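PDB 4DNX: sulfate adenylyltransferase from Allochromatium vinosum, which catalyses the transfer of the adenylyl group of ATP to sulfate, giving adenosine 5'-phosphosulfate and diphosphate. Local coordinates for residues A[253-257]-A[258-262]; A[208-211]-A[212-215]; A[25-28]-A[29-33]; A[18-21]-A[22-25]. All coordinates share one frame; numbering follows the deposited sequence.

Four local contacts fall into two neighbouring pairs far apart in the fold. Interaction 4 (18-25) and interaction 3 (25-33) come first in sequence: they share Ser25, follow helix 18-28 to its end, and lie within the PUA-like range. Interaction 2 (208-215) on helix 206-219 and interaction 1 (253-262), between helix 240-254 and strand 260-266, lie in the ATP-sulfurylase range, round its parallel five-stranded sheet. Within each pair the centres are about 12 Å apart; those of interactions 2 and 3 are about 48 Å apart. Lys213 joins interactions 1 and 2 by reaching Tyr254 O. Interactions 1 and 4 both touch the second subunit, so two distant regions contribute to the dimer.

Interaction 1 of 4, residues A[253-257]-A[258-262]; sequences LYFPP and NTVMV
Thr259 reaches back round the turn and bonds through its hydroxyl to the carbonyl of Pro256, OG1 donating to O over 2.7 Å. The donor is tilted 30° from the carbonyl plane. With chi1 at 61°, OG1 stands between the threonine's own backbone N and carbonyl carbon, the rotamer that turns it back to the preceding prolines. This bond ties the Pro256-Pro257 corner to the residue just before the strand.

Packing contacts flank it. The methyl CG2 of Val260 sits over one face of the Phe255 ring in a CH-pi contact, 3.8 Å from the centroid and 29° off the normal; its nearest ring atom is CD2 at 3.4 Å. The two side chains cross at about a right angle. Thr259 OG1 comes instead at the edge of the same ring, near its plane, and lies 3.5 Å from Phe255 CB. The other branch, Thr259 CG2, packs on the proline ring, 3.9 Å from Pro256 CB.

The amide of Asn258 leads away from the turn, its OD1 bonded to Arg190, while its backbone O accepts from Trp192 NE1. Pro257 packs on Gly191 of the second subunit, and the two Asn258 residues of the dimer meet.

The turn links the helix of a beta-alpha-beta unit to its second strand in the Rossmann-like domain. Phe255 leaves helix 240-254 and packs on Met250 and on Met216 of helix 206-219, while Val260 opens strand 260-266, outermost of the sheet within this chain, against Val224 and Ile226 of strand 223-230.

Interaction 2 of 4, residues A[208-211]-A[212-215]; sequences HEEL and CKMA
Glu209 and Lys213, one turn apart on the same helix face, form a salt bridge: Lys213 NZ donates over 2.8 Å to Glu209 OE2, which accepts on its anti lone pair, the one away from OE1. The two side chains lie side by side and point the same way, and Lys213 is stretched out along all its torsions beyond CG. Its CE packs against the glutamate, 4.1 Å from Glu209 CG.

The same ammonium is joined to Glu210 through a water that accepts from Lys213 NZ at 2.6 Å and donates to Glu210 OE1 at 2.8 Å. Directly, OE1 and NZ are 4.1 Å apart, too far for direct pairing. A bend at chi2 (-62°) curls the Glu210 carboxylate back toward the lysine, which it crosses obliquely. Met214, bent at chi3, brings its CE methyl to 4.1 Å from Glu210 CB.

This is an i to i+4 ion pair on helix 206-219, the crossover helix between strands 195-200 and 223-230 of the Rossmann-like domain. Regular helical bonds hold the backbone, among them Met214 N to Glu210 O at 2.8 Å.

Outside the two segments, Arg380 forms a second salt bridge with Glu209 OE2, so this oxygen has two positive partners, which would be expected to favour its charged form. Lys213 NZ also donates to Tyr254 O, and its charge faces the Phe255 ring in a cation-pi contact. Cys212 and Ala215 pack on Phe198 and Val196 of strand 195-200.

Interaction 3 of 4, residues A[25-28]-A[29-33]; sequences SSEA and ESLPS
Ser26 O is gripped by two donors where helix 18-28 gives way to the following turn. A water donates to it at 2.8 Å and also bonds Ser30 OG, and Glu29 N adds a weak bond of 3.3 Å. The motif is a type I beta turn from Ala28 to Leu31 that carries the chain off the helix toward strand 33-35 of the PUA-like region. Its closing bond, Leu31 N to Ala28 O, spans 3.3 Å, and the donor stands well above the carbonyl plane, 75° out of it. One residue back, Ser30 N binds Glu27 O, also from above the plane; the backbone bonds here run from i to i+3.

Two further waters stitch the ends together. One donates to Ser25 O and to Glu29 OE2; the Glu29 chain, bent at chi2 (-51°), folds its carboxylate back along the helix to meet it. The other donates to Ala28 O at 2.6 Å and to Leu31 O, across the turn.

Leu31 turns its side chain back on the helix. CG lies beside the backbone N (chi1 -76°), which places it 3.5 Å from Glu27 O and brings CD1 over Ala28, 3.9 Å from its CA. Ala28 and Leu31 both pack on Val114 of strand 111-116. The carboxylates are drawn to strand 98-102: Glu29 OE1 forms a salt bridge with Arg102 NH2, and Glu27 does so through its OE2, which meets NE of Arg98.

Interaction 4 of 4, residues A[18-21]-A[22-25]; sequences PEQH and HRLS
Pro18 O sits over one face of the His22 imidazole, 3.1 Å above the ring plane and over its centre. It meets the face and not a ring nitrogen; the bond it accepts is the helical one from His22 N, at 2.9 Å. With chi1 at -58° the ring is set beside the residue's own N and back over the preceding turn, where Pro18 CB is 4.3 Å from CE1. The NE2 of His22 is hydrogen-bonded to Asp172 OD2 of the second subunit.

The His21 ring meets a polar group at its edge instead: Ser25 OG lies in the ring plane, 3.4 Å from CD2. Here CG is anti to the backbone N (chi1 -171°), which swings the ring out from the helix, with its CD2 edge beside the serine. Ser25 OG is also 3.1 Å from His21 O, a possible hydrogen bond.

Arg23 runs beside Glu19, both pointing the same way, yet only the aliphatic parts meet, Glu19 CG to Arg23 CD at 4.1 Å. Their carboxylate and guanidinium planes are 63° apart, and Glu19 OE2 stays 5.9 Å from Arg23 NH1, too far for an ion pair. Gln20 crosses Arg23 at a slant with OE1 3.8 Å from NE.

Asp17 OD2 accepts from Gln20 N at the start of the helix, while Leu24 packs on Val15. Pro18 and Glu19 rest on Phe173 and Leu233 of the second subunit. The arrangement forms the first turns of helix 18-28 in the PUA-like region, with buried Pro18, His21 and Leu24, exposed Glu19 and Arg23, and one flank built into the dimer interface.

Interaction 1 of 4, residues A[253-257]-A[258-262]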
loop_
_atom_site.group_PDB
_atom_site.type_symbol
_atom_site.label_atom_id
_atom_site.label_comp_id
_atom_site.label_asym_id
_atom_site.label_seq_id
_atom_site.Cartn_x
_atom_site.Cartn_y
_atom_site.Cartn_z
ATOM N N LEU A 253 -18.805 4.367 -10.146
ATOM C CA LEU A 253 -20.111 4.500 -10.782
ATOM C C LEU A 253 -20.170 5.594 -11.871
ATOM O O LEU A 253 -21.002 5.515 -12.788
ATOM C CB LEU A 253 -21.213 4.751 -9.734
ATOM C CG LEU A 253 -21.438 3.670 -8.658
ATOM C CD1 LEU A 253 -22.556 4.079 -7.711
ATOM C CD2 LEU A 253 -21.752 2.274 -9.277
ATOM N N TYR A 254 -19.299 6.599 -11.788
ATOM C CA TYR A 254 -19.438 7.787 -12.637
ATOM C C TYR A 254 -18.225 8.056 -13.551
ATOM O O TYR A 254 -18.242 8.985 -14.376
ATOM C CB TYR A 254 -19.824 9.006 -11.789
ATOM C CG TYR A 254 -21.212 8.866 -11.158
ATOM C CD1 TYR A 254 -22.365 9.163 -11.903
ATOM C CD2 TYR A 254 -21.373 8.365 -9.879
ATOM C CE1 TYR A 254 -23.637 9.036 -11.347
ATOM C CE2 TYR A 254 -22.625 8.211 -9.307
ATOM C CZ TYR A 254 -23.756 8.546 -10.046
ATOM O OH TYR A 254 -25.012 8.412 -9.503
ATOM N N PHE A 255 -17.161 7.269 -13.402
ATOM C CA PHE A 255 -16.047 7.385 -14.342
ATOM C C PHE A 255 -15.960 6.145 -15.232
ATOM O O PHE A 255 -16.392 5.078 -14.812
ATOM C CB PHE A 255 -14.736 7.531 -13.574
ATOM C CG PHE A 255 -14.486 8.934 -13.050
ATOM C CD1 PHE A 255 -15.177 9.418 -11.906
ATOM C CD2 PHE A 255 -13.526 9.760 -13.660
ATOM C CE1 PHE A 255 -14.912 10.724 -11.414
ATOM C CE2 PHE A 255 -13.239 11.069 -13.159
ATOM C CZ PHE A 255 -13.944 11.544 -12.031
ATOM N N PRO A 256 -15.387 6.263 -16.429
ATOM C CA PRO A 256 -15.202 5.065 -17.265
ATOM C C PRO A 256 -14.186 4.077 -16.663
ATOM O O PRO A 256 -13.421 4.440 -15.777
ATOM C CB PRO A 256 -14.678 5.623 -18.588
ATOM C CG PRO A 256 -14.851 7.098 -18.531
ATOM C CD PRO A 256 -14.891 7.483 -17.090
ATOM N N PRO A 257 -14.160 2.846 -17.154
ATOM C CA PRO A 257 -13.161 1.860 -16.682
ATOM C C PRO A 257 -11.710 2.305 -16.872
ATOM O O PRO A 257 -11.350 2.907 -17.883
ATOM C CB PRO A 257 -13.414 0.639 -17.578
ATOM C CG PRO A 257 -14.794 0.815 -18.052
ATOM C CD PRO A 257 -15.017 2.276 -18.210
ATOM N N ASN A 258 -10.897 1.977 -15.879
ATOM C CA ASN A 258 -9.464 2.287 -15.893
ATOM C C ASN A 258 -9.158 3.778 -16.135
ATOM O O ASN A 258 -8.327 4.129 -16.999
ATOM C CB ASN A 258 -8.733 1.402 -16.926
ATOM C CG ASN A 258 -7.203 1.513 -16.761
ATOM O OD1 ASN A 258 -6.730 1.688 -15.624
ATOM N ND2 ASN A 258 -6.449 1.456 -17.865
ATOM N N THR A 259 -9.858 4.668 -15.407
ATOM C CA THR A 259 -9.576 6.107 -15.511
ATOM C C THR A 259 -9.258 6.761 -14.184
ATOM O O THR A 259 -8.856 7.908 -14.187
ATOM C CB THR A 259 -10.745 6.882 -16.198
ATOM O OG1 THR A 259 -11.931 6.717 -15.412
ATOM C CG2 THR A 259 -10.969 6.360 -17.573
ATOM N N VAL A 260 -9.416 6.051 -13.063
ATOM C CA VAL A 260 -9.182 6.695 -11.745
ATOM C C VAL A 260 -8.243 5.853 -10.881
ATOM O O VAL A 260 -8.386 4.626 -10.873
ATOM C CB VAL A 260 -10.503 6.895 -10.971
ATOM C CG1 VAL A 260 -10.235 7.562 -9.583
ATOM C CG2 VAL A 260 -11.491 7.712 -11.796
ATOM N N MET A 261 -7.276 6.512 -10.205
ATOM C CA MET A 261 -6.478 5.906 -9.164
ATOM C C MET A 261 -6.685 6.690 -7.879
ATOM O O MET A 261 -6.403 7.869 -7.859
ATOM C CB MET A 261 -4.998 6.004 -9.532
ATOM C CG MET A 261 -4.492 4.902 -10.364
ATOM S SD MET A 261 -2.777 5.265 -10.853
ATOM C CE MET A 261 -2.006 5.417 -9.243
ATOM N N VAL A 262 -7.179 6.027 -6.832
ATOM C CA VAL A 262 -7.405 6.668 -5.511
ATOM C C VAL A 262 -6.223 6.353 -4.585
ATOM O O VAL A 262 -5.893 5.165 -4.327
ATOM C CB VAL A 262 -8.737 6.226 -4.886
ATOM C CG1 VAL A 262 -8.966 6.897 -3.518
ATOM C CG2 VAL A 262 -9.923 6.611 -5.823
#

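Interaction 2 of 4, residues A[208-211]-A[212-215]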
loop_
_atom_site.group_PDB
_atom_site.type_symbol
_atom_site.label_atom_id
_atom_site.label_comp_id
_atom_site.label_asym_id
_atom_site.label_seq_id
_atom_site.Cartn_x
_atom_site.Cartn_y
_atom_site.Cartn_z
ATOM N N HIS A 208 -16.304 18.962 -8.047
ATOM C CA HIS A 208 -14.899 18.514 -8.082
ATOM C C HIS A 208 -14.745 17.366 -9.026
ATOM O O HIS A 208 -13.731 17.272 -9.721
ATOM C CB HIS A 208 -14.402 18.161 -6.677
ATOM C CG HIS A 208 -14.076 19.379 -5.866
ATOM N ND1 HIS A 208 -14.028 19.375 -4.491
ATOM C CD2 HIS A 208 -13.798 20.651 -6.249
ATOM C CE1 HIS A 208 -13.749 20.595 -4.057
ATOM N NE2 HIS A 208 -13.601 21.388 -5.106
ATOM N N GLU A 209 -15.784 16.527 -9.105
ATOM C CA GLU A 209 -15.793 15.394 -10.034
ATOM C C GLU A 209 -15.699 15.919 -11.471
ATOM O O GLU A 209 -14.877 15.441 -12.292
ATOM C CB GLU A 209 -17.101 14.615 -9.849
ATOM C CG GLU A 209 -17.362 13.568 -10.906
ATOM C CD GLU A 209 -18.791 13.020 -10.888
ATOM O OE1 GLU A 209 -19.498 13.016 -9.818
ATOM O OE2 GLU A 209 -19.219 12.590 -11.976
ATOM N N GLU A 210 -16.541 16.904 -11.765
ATOM C CA GLU A 210 -16.585 17.478 -13.103
ATOM C C GLU A 210 -15.329 18.292 -13.421
ATOM O O GLU A 210 -14.920 18.360 -14.568
ATOM C CB GLU A 210 -17.867 18.313 -13.280
ATOM C CG GLU A 210 -19.174 17.472 -13.163
ATOM C CD GLU A 210 -19.312 16.394 -14.234
ATOM O OE1 GLU A 210 -20.041 15.409 -13.956
ATOM O OE2 GLU A 210 -18.715 16.531 -15.340
ATOM N N LEU A 211 -14.696 18.897 -12.408
ATOM C CA LEU A 211 -13.453 19.603 -12.633
ATOM C C LEU A 211 -12.375 18.642 -13.100
ATOM O O LEU A 211 -11.653 18.963 -14.047
ATOM C CB LEU A 211 -12.970 20.256 -11.350
ATOM C CG LEU A 211 -11.745 21.139 -11.494
ATOM C CD1 LEU A 211 -12.051 22.280 -12.475
ATOM C CD2 LEU A 211 -11.435 21.670 -10.115
ATOM N N CYS A 212 -12.301 17.469 -12.462
ATOM C CA CYS A 212 -11.346 16.418 -12.902
ATOM C C CYS A 212 -11.636 16.010 -14.343
ATOM O O CYS A 212 -10.704 15.905 -15.157
ATOM C CB CYS A 212 -11.406 15.197 -11.987
ATOM S SG CYS A 212 -10.641 15.516 -10.388
ATOM N N LYS A 213 -12.916 15.830 -14.672
ATOM C CA LYS A 213 -13.310 15.421 -16.045
ATOM C C LYS A 213 -13.007 16.484 -17.087
ATOM O O LYS A 213 -12.519 16.141 -18.193
ATOM C CB LYS A 213 -14.797 15.015 -16.065
ATOM C CG LYS A 213 -15.006 13.711 -15.312
ATOM C CD LYS A 213 -16.496 13.345 -15.218
ATOM C CE LYS A 213 -16.703 11.970 -14.663
ATOM N NZ LYS A 213 -18.216 11.814 -14.517
ATOM N N MET A 214 -13.283 17.757 -16.753
ATOM C CA MET A 214 -12.895 18.909 -17.628
ATOM C C MET A 214 -11.402 18.940 -17.905
ATOM O O MET A 214 -10.976 19.134 -19.056
ATOM C CB MET A 214 -13.291 20.253 -16.978
ATOM C CG MET A 214 -14.748 20.536 -17.087
ATOM S SD MET A 214 -15.043 22.135 -16.236
ATOM C CE MET A 214 -16.107 21.607 -14.903
ATOM N N ALA A 215 -10.611 18.755 -16.849
ATOM C CA ALA A 215 -9.152 18.743 -16.995
ATOM C C ALA A 215 -8.725 17.573 -17.898
ATOM O O ALA A 215 -7.921 17.768 -18.850
ATOM C CB ALA A 215 -8.440 18.690 -15.647
HETATM O O HOH W 1 -19.942 13.328 -15.826
#

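Interaction 3 of 4, residues A[25-28]-A[29-33]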
loop_
_atom_site.group_PDB
_atom_site.type_symbol
_atom_site.label_atom_id
_atom_site.label_comp_id
_atom_site.label_asym_id
_atom_site.label_seq_id
_atom_site.Cartn_x
_atom_site.Cartn_y
_atom_site.Cartn_z
ATOM N N SER A 25 17.490 -1.046 11.692
ATOM C CA SER A 25 16.541 -0.979 12.819
ATOM C C SER A 25 17.227 -1.424 14.106
ATOM O O SER A 25 17.050 -0.803 15.175
ATOM C CB SER A 25 15.340 -1.894 12.582
ATOM O OG SER A 25 14.551 -1.291 11.608
ATOM N N SER A 26 18.001 -2.503 14.009
ATOM C CA SER A 26 18.736 -2.999 15.171
ATOM C C SER A 26 19.748 -1.983 15.662
ATOM O O SER A 26 19.841 -1.718 16.874
ATOM C CB SER A 26 19.450 -4.308 14.826
ATOM O OG SER A 26 18.542 -5.376 14.937
ATOM N N GLU A 27 20.505 -1.417 14.726
ATOM C CA GLU A 27 21.524 -0.402 15.034
ATOM C C GLU A 27 20.913 0.818 15.702
ATOM O O GLU A 27 21.506 1.377 16.634
ATOM C CB GLU A 27 22.218 0.068 13.750
ATOM C CG GLU A 27 23.447 0.937 13.994
ATOM C CD GLU A 27 24.039 1.571 12.731
ATOM O OE1 GLU A 27 23.547 1.294 11.608
ATOM O OE2 GLU A 27 25.010 2.376 12.867
ATOM N N ALA A 28 19.764 1.240 15.186
ATOM C CA ALA A 28 19.143 2.475 15.653
ATOM C C ALA A 28 18.755 2.416 17.131
ATOM O O ALA A 28 18.695 3.469 17.794
ATOM C CB ALA A 28 17.926 2.849 14.765
ATOM N N GLU A 29 18.527 1.211 17.672
ATOM C CA GLU A 29 18.103 1.092 19.083
ATOM C C GLU A 29 19.235 1.437 20.086
ATOM O O GLU A 29 18.976 1.666 21.282
ATOM C CB GLU A 29 17.448 -0.274 19.371
ATOM C CG GLU A 29 16.080 -0.502 18.643
ATOM C CD GLU A 29 15.018 0.645 18.819
ATOM O OE1 GLU A 29 14.957 1.282 19.904
ATOM O OE2 GLU A 29 14.217 0.881 17.878
ATOM N N SER A 30 20.484 1.472 19.606
ATOM C CA SER A 30 21.602 1.874 20.430
ATOM C C SER A 30 22.215 3.231 20.065
ATOM O O SER A 30 23.191 3.658 20.681
ATOM C CB SER A 30 22.694 0.804 20.389
ATOM O OG SER A 30 22.204 -0.392 20.975
ATOM N N LEU A 31 21.698 3.886 19.036
ATOM C CA LEU A 31 22.224 5.179 18.618
ATOM C C LEU A 31 21.722 6.311 19.556
ATOM O O LEU A 31 20.606 6.200 20.100
ATOM C CB LEU A 31 21.732 5.503 17.182
ATOM C CG LEU A 31 22.413 4.753 16.024
ATOM C CD1 LEU A 31 21.778 5.143 14.682
ATOM C CD2 LEU A 31 23.918 5.014 16.022
ATOM N N PRO A 32 22.511 7.387 19.731
ATOM C CA PRO A 32 21.933 8.635 20.307
ATOM C C PRO A 32 20.743 9.053 19.450
ATOM O O PRO A 32 20.764 8.901 18.220
ATOM C CB PRO A 32 23.041 9.676 20.113
ATOM C CG PRO A 32 24.321 8.854 19.779
ATOM C CD PRO A 32 23.800 7.647 19.061
ATOM N N SER A 33 19.721 9.616 20.072
ATOM C CA SER A 33 18.498 9.875 19.311
ATOM C C SER A 33 17.864 11.212 19.693
ATOM O O SER A 33 18.145 11.742 20.776
ATOM C CB SER A 33 17.509 8.705 19.502
ATOM O OG SER A 33 16.991 8.617 20.836
HETATM O O HOH W 2 14.918 0.807 15.399
HETATM O O HOH W 3 21.958 -1.870 18.641
HETATM O O HOH W 4 17.919 4.986 19.768
#

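Interaction 4 of 4, residues A[18-21]-A[22-25]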
loop_
_atom_site.group_PDB
_atom_site.type_symbol
_atom_site.label_atom_id
_atom_site.label_comp_id
_atom_site.label_asym_id
_atom_site.label_seq_id
_atom_site.Cartn_x
_atom_site.Cartn_y
_atom_site.Cartn_z
ATOM N N PRO A 18 15.127 -5.752 2.736
ATOM C CA PRO A 18 14.688 -6.121 4.088
ATOM C C PRO A 18 15.859 -6.473 5.024
ATOM O O PRO A 18 15.795 -6.151 6.197
ATOM C CB PRO A 18 13.799 -7.340 3.863
ATOM C CG PRO A 18 13.262 -7.124 2.505
ATOM C CD PRO A 18 14.302 -6.422 1.704
ATOM N N GLU A 19 16.909 -7.102 4.507
ATOM C CA GLU A 19 18.041 -7.444 5.379
ATOM C C GLU A 19 18.746 -6.190 5.911
ATOM O O GLU A 19 19.042 -6.094 7.122
ATOM C CB GLU A 19 19.015 -8.391 4.677
ATOM C CG GLU A 19 20.222 -8.650 5.527
ATOM C CD GLU A 19 20.820 -10.013 5.310
ATOM O OE1 GLU A 19 21.517 -10.185 4.285
ATOM O OE2 GLU A 19 20.604 -10.903 6.168
ATOM N N GLN A 20 18.999 -5.219 5.031
ATOM C CA GLN A 20 19.572 -3.907 5.421
ATOM C C GLN A 20 18.635 -3.122 6.363
ATOM O O GLN A 20 19.073 -2.515 7.346
ATOM C CB GLN A 20 19.857 -3.048 4.182
ATOM C CG GLN A 20 21.149 -3.438 3.415
ATOM C CD GLN A 20 22.401 -3.479 4.315
ATOM O OE1 GLN A 20 23.120 -4.489 4.366
ATOM N NE2 GLN A 20 22.647 -2.382 5.043
ATOM N N HIS A 21 17.341 -3.166 6.063
ATOM C CA HIS A 21 16.322 -2.606 6.978
ATOM C C HIS A 21 16.406 -3.157 8.403
ATOM O O HIS A 21 16.445 -2.374 9.396
ATOM C CB HIS A 21 14.936 -2.899 6.383
ATOM C CG HIS A 21 13.795 -2.219 7.080
ATOM N ND1 HIS A 21 12.567 -2.063 6.472
ATOM C CD2 HIS A 21 13.650 -1.729 8.342
ATOM C CE1 HIS A 21 11.734 -1.444 7.300
ATOM N NE2 HIS A 21 12.357 -1.249 8.449
ATOM N N HIS A 22 16.485 -4.482 8.514
ATOM C CA HIS A 22 16.574 -5.133 9.837
ATOM C C HIS A 22 17.863 -4.741 10.545
ATOM O O HIS A 22 17.858 -4.459 11.744
ATOM C CB HIS A 22 16.479 -6.669 9.726
ATOM C CG HIS A 22 15.224 -7.158 9.060
ATOM N ND1 HIS A 22 15.123 -8.420 8.508
ATOM C CD2 HIS A 22 14.023 -6.556 8.865
ATOM C CE1 HIS A 22 13.909 -8.575 8.000
ATOM N NE2 HIS A 22 13.233 -7.452 8.181
ATOM N N ARG A 23 18.969 -4.696 9.800
ATOM C CA ARG A 23 20.252 -4.305 10.413
ATOM C C ARG A 23 20.241 -2.857 10.933
ATOM O O ARG A 23 20.767 -2.585 12.047
ATOM C CB ARG A 23 21.398 -4.497 9.426
ATOM C CG ARG A 23 21.736 -5.969 9.252
ATOM C CD ARG A 23 22.476 -6.267 7.950
ATOM N NE ARG A 23 23.817 -5.703 7.947
ATOM C CZ ARG A 23 24.918 -6.359 8.306
ATOM N NH1 ARG A 23 24.847 -7.623 8.716
ATOM N NH2 ARG A 23 26.090 -5.742 8.267
ATOM N N LEU A 24 19.652 -1.955 10.142
ATOM C CA LEU A 24 19.559 -0.543 10.519
ATOM C C LEU A 24 18.625 -0.349 11.717
ATOM O O LEU A 24 18.915 0.443 12.635
ATOM C CB LEU A 24 19.094 0.319 9.328
ATOM C CG LEU A 24 20.204 0.544 8.276
ATOM C CD1 LEU A 24 19.698 1.270 6.996
ATOM C CD2 LEU A 24 21.374 1.323 8.872
ATOM N N SER A 25 17.490 -1.046 11.692
ATOM C CA SER A 25 16.541 -0.979 12.819
ATOM C C SER A 25 17.227 -1.424 14.106
ATOM O O SER A 25 17.050 -0.803 15.175
ATOM C CB SER A 25 15.340 -1.894 12.582
ATOM O OG SER A 25 14.551 -1.291 11.608
#